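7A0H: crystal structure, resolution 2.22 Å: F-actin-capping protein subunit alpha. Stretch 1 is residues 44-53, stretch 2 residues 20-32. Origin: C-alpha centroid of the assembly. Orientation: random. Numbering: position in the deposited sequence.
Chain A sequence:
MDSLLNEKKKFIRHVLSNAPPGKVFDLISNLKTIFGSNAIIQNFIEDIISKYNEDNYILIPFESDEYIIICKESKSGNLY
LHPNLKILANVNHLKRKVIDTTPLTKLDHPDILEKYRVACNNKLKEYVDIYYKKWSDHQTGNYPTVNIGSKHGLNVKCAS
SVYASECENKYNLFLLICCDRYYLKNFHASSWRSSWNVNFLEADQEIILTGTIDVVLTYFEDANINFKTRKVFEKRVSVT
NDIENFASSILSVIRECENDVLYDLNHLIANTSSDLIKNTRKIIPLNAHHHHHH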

ATOM      1  N   PHE A  44     -19.730   8.135  13.247  1.00 65.77           N
ATOM      2  CA  PHE A  44     -19.398   7.161  12.226  1.00 69.52           C
ATOM      3  C   PHE A  44     -17.893   6.985  12.150  1.00 73.90           C
ATOM      4  O   PHE A  44     -17.386   5.865  12.168  1.00 69.70           O
ATOM      5  CB  PHE A  44     -19.938   7.628  10.878  1.00 80.40           C
ATOM      6  CG  PHE A  44     -19.617   6.738   9.722  1.00 83.90           C
ATOM      7  CD1 PHE A  44     -20.356   5.600   9.472  1.00 79.75           C
ATOM      8  CD2 PHE A  44     -18.603   7.080   8.843  1.00 86.62           C
ATOM      9  CE1 PHE A  44     -20.074   4.811   8.380  1.00 89.49           C
ATOM     10  CE2 PHE A  44     -18.316   6.288   7.773  1.00 93.11           C
ATOM     11  CZ  PHE A  44     -19.061   5.156   7.539  1.00 87.28           C
ATOM     12  N   ILE A  45     -17.158   8.088  12.170  1.00 64.18           N
ATOM     13  CA  ILE A  45     -15.719   7.983  12.089  1.00 68.59           C
ATOM     14  C   ILE A  45     -15.209   7.325  13.357  1.00 65.69           C
ATOM     15  O   ILE A  45     -14.335   6.455  13.304  1.00 65.70           O
ATOM     16  CB  ILE A  45     -15.090   9.357  11.859  1.00 62.51           C
ATOM     17  CG1 ILE A  45     -15.392   9.898  10.461  1.00 74.15           C
ATOM     18  CG2 ILE A  45     -13.549   9.297  11.966  1.00 59.75           C
ATOM     19  CD1 ILE A  45     -14.930  11.388  10.280  1.00 73.49           C
ATOM     20  N   GLU A  46     -15.730   7.732  14.522  1.00 66.74           N
ATOM     21  CA  GLU A  46     -15.282   7.118  15.762  1.00 63.29           C
ATOM     22  C   GLU A  46     -15.533   5.602  15.758  1.00 63.55           C
ATOM     23  O   GLU A  46     -14.678   4.846  16.187  1.00 64.13           O
ATOM     24  CB  GLU A  46     -15.940   7.766  16.977  1.00 58.91           C
ATOM     25  CG  GLU A  46     -15.268   7.257  18.334  1.00 72.28           C
ATOM     26  CD  GLU A  46     -15.813   5.928  18.846  1.00 71.90           C
ATOM     27  OE1 GLU A  46     -16.925   5.534  18.415  1.00 76.28           O
ATOM     28  OE2 GLU A  46     -15.163   5.292  19.729  1.00 76.41           O
ATOM     29  N   ASP A  47     -16.683   5.144  15.255  1.00 58.41           N
ATOM     30  CA  ASP A  47     -16.943   3.713  15.186  1.00 61.36           C
ATOM     31  C   ASP A  47     -15.944   3.011  14.287  1.00 68.99           C
ATOM     32  O   ASP A  47     -15.320   2.018  14.678  1.00 67.64           O
ATOM     33  CB  ASP A  47     -18.380   3.447  14.751  1.00 59.46           C
ATOM     34  CG  ASP A  47     -19.325   3.608  15.925  1.00 84.20           C
ATOM     35  OD1 ASP A  47     -18.940   3.110  17.026  1.00 95.20           O
ATOM     36  OD2 ASP A  47     -20.382   4.266  15.814  1.00 87.00           O
ATOM     37  N   ILE A  48     -15.748   3.530  13.092  1.00 58.33           N
ATOM     38  CA  ILE A  48     -14.814   2.907  12.170  1.00 60.94           C
ATOM     39  C   ILE A  48     -13.414   2.826  12.776  1.00 61.94           C
ATOM     40  O   ILE A  48     -12.673   1.853  12.565  1.00 58.35           O
ATOM     41  CB  ILE A  48     -14.780   3.692  10.851  1.00 62.02           C
ATOM     42  CG1 ILE A  48     -15.913   3.234   9.971  1.00 73.63           C
ATOM     43  CG2 ILE A  48     -13.430   3.521  10.207  1.00 64.65           C
ATOM     44  CD1 ILE A  48     -16.005   4.069   8.707  1.00 79.37           C
ATOM     45  N   ILE A  49     -13.008   3.850  13.506  1.00 52.96           N
ATOM     46  CA  ILE A  49     -11.660   3.804  14.033  1.00 53.87           C
ATOM     47  C   ILE A  49     -11.580   2.828  15.219  1.00 58.60           C
ATOM     48  O   ILE A  49     -10.579   2.136  15.409  1.00 60.04           O
ATOM     49  CB  ILE A  49     -11.213   5.215  14.396  1.00 51.94           C
ATOM     50  CG1 ILE A  49     -11.007   6.022  13.108  1.00 92.00           C
ATOM     51  CG2 ILE A  49      -9.925   5.251  15.116  1.00 65.70           C
ATOM     52  CD1 ILE A  49      -9.822   5.502  12.253  1.00 66.41           C
ATOM     53  N   SER A  50     -12.606   2.758  16.052  1.00 57.42           N
ATOM     54  CA  SER A  50     -12.529   1.829  17.159  1.00 64.75           C
ATOM     55  C   SER A  50     -12.386   0.403  16.651  1.00 59.52           C
ATOM     56  O   SER A  50     -11.669  -0.393  17.238  1.00 60.38           O
ATOM     57  CB  SER A  50     -13.755   1.977  18.045  1.00 57.13           C
ATOM     58  OG  SER A  50     -14.943   1.659  17.321  1.00 64.68           O
ATOM     59  N   LYS A  51     -13.083   0.055  15.587  1.00 63.93           N
ATOM     60  CA  LYS A  51     -12.987  -1.293  15.058  1.00 65.73           C
ATOM     61  C   LYS A  51     -11.622  -1.515  14.438  1.00 65.81           C
ATOM     62  O   LYS A  51     -11.007  -2.576  14.607  1.00 60.99           O
ATOM     63  CB  LYS A  51     -14.088  -1.516  14.035  1.00 61.75           C
ATOM     64  CG  LYS A  51     -14.078  -2.894  13.380  1.00 91.22           C
ATOM     65  CD  LYS A  51     -14.503  -3.990  14.340  1.00115.50           C
ATOM     66  CE  LYS A  51     -14.853  -5.292  13.608  1.00 74.90           C
ATOM     67  NZ  LYS A  51     -13.633  -6.061  13.238  1.00113.38           N
ATOM     68  N   TYR A  52     -11.190  -0.566  13.629  1.00 64.60           N
ATOM     69  CA  TYR A  52      -9.816  -0.561  13.159  1.00 64.50           C
ATOM     70  C   TYR A  52      -8.824  -0.812  14.292  1.00 64.72           C
ATOM     71  O   TYR A  52      -7.912  -1.641  14.168  1.00 65.19           O
ATOM     72  CB  TYR A  52      -9.575   0.795  12.489  1.00 55.81           C
ATOM     73  CG  TYR A  52      -8.226   0.936  11.963  1.00 56.95           C
ATOM     74  CD1 TYR A  52      -7.907   0.452  10.717  1.00 80.66           C
ATOM     75  CD2 TYR A  52      -7.230   1.505  12.740  1.00 71.86           C
ATOM     76  CE1 TYR A  52      -6.627   0.551  10.230  1.00 86.17           C
ATOM     77  CE2 TYR A  52      -5.942   1.602  12.273  1.00 98.53           C
ATOM     78  CZ  TYR A  52      -5.646   1.130  11.012  1.00 88.74           C
ATOM     79  OH  TYR A  52      -4.366   1.262  10.525  1.00101.27           O
ATOM     80  N   ASN A  53      -8.969  -0.084  15.406  1.00 67.49           N
ATOM     81  CA  ASN A  53      -8.059  -0.248  16.537  1.00 64.06           C
ATOM     82  C   ASN A  53      -8.151  -1.662  17.088  1.00 57.71           C
ATOM     83  O   ASN A  53      -7.159  -2.269  17.476  1.00 51.01           O
ATOM     84  CB  ASN A  53      -8.407   0.745  17.666  1.00 54.97           C
ATOM     85  CG  ASN A  53      -7.808   2.115  17.459  1.00 60.21           C
ATOM     86  OD1 ASN A  53      -7.121   2.338  16.468  1.00 58.87           O
ATOM     87  ND2 ASN A  53      -8.092   3.063  18.377  1.00 54.73           N
TER
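Stretch 2, residues 20-32: PPGKVFDLISNLK

Stretch 2 enters through Pro-20, which is in an extended conformation (phi/psi -70/156), and then turns into a helix that packs antiparallel to the helix of stretch 1. The N-to-C directions of the two helices differ by 170°, and their axes come no closer than 12.1 Å. At this separation the backbones do not touch, and the gap is bridged by side chains alone on the side of stretch 1. The antiparallel register pairs Ile-45 with Ile-28 (CA to CA 8.0 Å), Ile-49 with Val-24 (CA to CA 9.3 Å) and Tyr-52 with Pro-21 (CA to CA 9.9 Å), so the helices spread gradually toward the start of stretch 2.

Ile-45, Ile-49 and Tyr-52 follow one another at helical spacing and all direct their CA-to-CB bonds toward stretch 2, as do Val-24, Ile-28 and Leu-31 in return. Where the backbones are nearest, Ile-45 adopts an m,t rotamer. Its two branches reach different partners: CG2 lies 4.1 Å from CD1 of Ile-28, while the extended chi2 carries CD1 to 4.3 Å from CB of Leu-31. Leu-31 is itself m,t.

Ile-49 has the same chi1 as Ile-45, -70°, but its chi2 is -67° rather than 172°. This m,m conformation sets CD1 of Ile-49 against two residues one helical turn apart, 3.9 Å from CG1 of Val-24 and 4.2 Å from CD1 of Ile-28. Ile-28 is also m,m, with chi2 at -43°, and its CD1 meets Ile-45 and Ile-49. Val-24, with chi1 at 173°, offers CG1 to Ile-49 and CG2 to the tyrosine.

At the wider end a longer side chain spans the gap. Tyr-52 takes the t rotamer (chi1 -180°) with chi2 at 84°, and its ring extends far enough for OH to lie 3.7 Å from both CA and CB of Pro-21 and 4.2 Å from CG2 of Val-24. These are van der Waals contacts; the hydroxyl makes no hydrogen bond to stretch 2. Pro-21, whose ring is C-gamma exo, points its CB sideways, and OH of Tyr-52 rests against CA and CB.

No hydrogen bond joins the stretches, and the 284 Å² they bury depends on apolar packing. Glu-46, Asp-47, Ser-50, Lys-51 and Asn-53 have no contact with stretch 2; Ser-50, in the p rotamer, turns back on its own helix, its OG donating to O of Asp-47 at 2.7 Å.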

ATOM      1  N   PRO A  20      -2.685   3.715   4.410  1.00 80.73           N
ATOM      2  CA  PRO A  20      -1.712   3.006   5.289  1.00 72.85           C
ATOM      3  C   PRO A  20      -1.763   3.555   6.705  1.00 75.69           C
ATOM      4  O   PRO A  20      -2.193   4.699   6.917  1.00 73.69           O
ATOM      5  CB  PRO A  20      -0.356   3.273   4.619  1.00 78.43           C
ATOM      6  CG  PRO A  20      -0.564   4.597   3.889  1.00 78.53           C
ATOM      7  CD  PRO A  20      -1.994   4.581   3.433  1.00 67.62           C
ATOM      8  N   PRO A  21      -1.352   2.775   7.710  1.00 66.66           N
ATOM      9  CA  PRO A  21      -1.589   3.210   9.090  1.00 66.54           C
ATOM     10  C   PRO A  21      -1.072   4.608   9.333  1.00 63.48           C
ATOM     11  O   PRO A  21      -1.738   5.423   9.966  1.00 72.66           O
ATOM     12  CB  PRO A  21      -0.816   2.187   9.931  1.00 74.06           C
ATOM     13  CG  PRO A  21      -0.640   0.996   9.077  1.00 58.54           C
ATOM     14  CD  PRO A  21      -0.614   1.497   7.648  1.00 75.05           C
ATOM     15  N   GLY A  22       0.102   4.915   8.812  1.00 67.26           N
ATOM     16  CA  GLY A  22       0.753   6.170   9.105  1.00 74.57           C
ATOM     17  C   GLY A  22       0.049   7.419   8.583  1.00 72.65           C
ATOM     18  O   GLY A  22       0.475   8.512   8.947  1.00 74.78           O
ATOM     19  N   LYS A  23      -0.912   7.293   7.674  1.00 61.95           N
ATOM     20  CA  LYS A  23      -1.644   8.433   7.129  1.00 70.48           C
ATOM     21  C   LYS A  23      -3.046   8.564   7.713  1.00 75.10           C
ATOM     22  O   LYS A  23      -3.783   9.476   7.341  1.00 71.93           O
ATOM     23  CB  LYS A  23      -1.734   8.348   5.604  1.00 66.52           C
ATOM     24  CG  LYS A  23      -0.405   8.461   4.878  1.00 85.11           C
ATOM     25  CD  LYS A  23      -0.594   8.247   3.369  1.00 95.38           C
ATOM     26  CE  LYS A  23       0.652   8.589   2.547  1.00 99.64           C
ATOM     27  NZ  LYS A  23       0.447   8.270   1.100  1.00104.16           N
ATOM     28  N   VAL A  24      -3.469   7.618   8.535  1.00 71.44           N
ATOM     29  CA  VAL A  24      -4.857   7.579   8.967  1.00 66.46           C
ATOM     30  C   VAL A  24      -5.205   8.814   9.785  1.00 67.73           C
ATOM     31  O   VAL A  24      -6.195   9.492   9.515  1.00 75.06           O
ATOM     32  CB  VAL A  24      -5.109   6.283   9.750  1.00 62.43           C
ATOM     33  CG1 VAL A  24      -6.513   6.309  10.357  1.00 84.71           C
ATOM     34  CG2 VAL A  24      -4.851   5.082   8.824  1.00 68.43           C
ATOM     35  N   PHE A  25      -4.379   9.132  10.779  1.00 65.21           N
ATOM     36  CA  PHE A  25      -4.606  10.291  11.623  1.00 64.18           C
ATOM     37  C   PHE A  25      -4.711  11.561  10.800  1.00 76.53           C
ATOM     38  O   PHE A  25      -5.657  12.334  10.968  1.00 87.92           O
ATOM     39  CB  PHE A  25      -3.493  10.432  12.652  1.00 86.22           C
ATOM     40  CG  PHE A  25      -3.714  11.564  13.589  1.00110.32           C
ATOM     41  CD1 PHE A  25      -4.249  11.368  14.849  1.00 86.09           C
ATOM     42  CD2 PHE A  25      -3.413  12.874  13.187  1.00109.06           C
ATOM     43  CE1 PHE A  25      -4.454  12.452  15.694  1.00133.50           C
ATOM     44  CE2 PHE A  25      -3.628  13.956  14.024  1.00 78.89           C
ATOM     45  CZ  PHE A  25      -4.152  13.761  15.260  1.00 92.20           C
ATOM     46  N   ASP A  26      -3.722  11.830   9.944  1.00 80.09           N
ATOM     47  CA  ASP A  26      -3.793  13.009   9.095  1.00 81.81           C
ATOM     48  C   ASP A  26      -5.063  12.937   8.274  1.00 85.22           C
ATOM     49  O   ASP A  26      -5.792  13.935   8.143  1.00 87.06           O
ATOM     50  CB  ASP A  26      -2.565  13.159   8.203  1.00 84.76           C
ATOM     51  CG  ASP A  26      -1.254  13.353   9.013  1.00 98.07           C
ATOM     52  OD1 ASP A  26      -1.305  13.832  10.178  1.00 84.97           O
ATOM     53  OD2 ASP A  26      -0.171  13.029   8.468  1.00100.22           O
ATOM     54  N   LEU A  27      -5.392  11.750   7.763  1.00 84.83           N
ATOM     55  CA  LEU A  27      -6.577  11.644   6.910  1.00 93.46           C
ATOM     56  C   LEU A  27      -7.857  12.001   7.677  1.00 96.26           C
ATOM     57  O   LEU A  27      -8.733  12.703   7.141  1.00 94.54           O
ATOM     58  CB  LEU A  27      -6.687  10.247   6.313  1.00 87.98           C
ATOM     59  CG  LEU A  27      -7.904  10.112   5.383  1.00 95.84           C
ATOM     60  CD1 LEU A  27      -7.863  11.178   4.289  1.00 93.41           C
ATOM     61  CD2 LEU A  27      -7.952   8.713   4.772  1.00 95.06           C
ATOM     62  N   ILE A  28      -7.987  11.514   8.920  1.00 94.15           N
ATOM     63  CA  ILE A  28      -9.149  11.824   9.739  1.00 79.08           C
ATOM     64  C   ILE A  28      -9.275  13.327   9.934  1.00107.14           C
ATOM     65  O   ILE A  28     -10.342  13.922   9.693  1.00101.18           O
ATOM     66  CB  ILE A  28      -9.049  11.125  11.112  1.00 87.73           C
ATOM     67  CG1 ILE A  28      -8.997   9.609  10.968  1.00 89.35           C
ATOM     68  CG2 ILE A  28     -10.168  11.674  12.025  1.00 93.59           C
ATOM     69  CD1 ILE A  28      -9.968   9.039   9.967  1.00 95.00           C
ATOM     70  N   SER A  29      -8.189  13.967  10.393  1.00105.18           N
ATOM     71  CA  SER A  29      -8.152  15.412  10.588  1.00 97.35           C
ATOM     72  C   SER A  29      -8.674  16.169   9.377  1.00109.74           C
ATOM     73  O   SER A  29      -9.383  17.175   9.523  1.00118.09           O
ATOM     74  CB  SER A  29      -6.734  15.864  10.923  1.00 91.19           C
ATOM     75  OG  SER A  29      -6.632  17.273  10.864  1.00120.43           O
ATOM     76  N   ASN A  30      -8.310  15.734   8.165  1.00107.78           N
ATOM     77  CA  ASN A  30      -8.781  16.440   6.982  1.00106.76           C
ATOM     78  C   ASN A  30     -10.272  16.205   6.789  1.00108.35           C
ATOM     79  O   ASN A  30     -10.980  17.067   6.263  1.00146.78           O
ATOM     80  CB  ASN A  30      -8.039  15.979   5.717  1.00103.07           C
ATOM     81  CG  ASN A  30      -6.626  16.542   5.594  1.00112.11           C
ATOM     82  OD1 ASN A  30      -6.266  17.521   6.247  1.00132.66           O
ATOM     83  ND2 ASN A  30      -5.822  15.924   4.730  1.00142.42           N
ATOM     84  N   LEU A  31     -10.756  15.037   7.204  1.00101.36           N
ATOM     85  CA  LEU A  31     -12.172  14.710   7.066  1.00119.53           C
ATOM     86  C   LEU A  31     -13.019  15.548   8.023  1.00112.16           C
ATOM     87  O   LEU A  31     -14.137  15.965   7.682  1.00123.27           O
ATOM     88  CB  LEU A  31     -12.368  13.205   7.306  1.00124.10           C
ATOM     89  CG  LEU A  31     -11.880  12.249   6.204  1.00104.25           C
ATOM     90  CD1 LEU A  31     -12.066  10.758   6.607  1.00122.67           C
ATOM     91  CD2 LEU A  31     -12.548  12.527   4.852  1.00 82.88           C
ATOM     92  N   LYS A  32     -12.496  15.814   9.223  1.00113.86           N
ATOM     93  CA  LYS A  32     -13.199  16.650  10.191  1.00111.11           C
ATOM     94  C   LYS A  32     -13.317  18.088   9.696  1.00117.69           C
ATOM     95  O   LYS A  32     -14.389  18.698   9.796  1.00121.47           O
ATOM     96  CB  LYS A  32     -12.470  16.594  11.541  1.00112.45           C
ATOM     97  CG  LYS A  32     -12.678  15.302  12.331  1.00116.95           C
ATOM     98  CD  LYS A  32     -12.107  15.435  13.741  1.00116.59           C
ATOM     99  CE  LYS A  32     -12.268  14.150  14.591  1.00115.17           C
ATOM    100  NZ  LYS A  32     -12.040  14.393  16.061  1.00 98.97           N
TER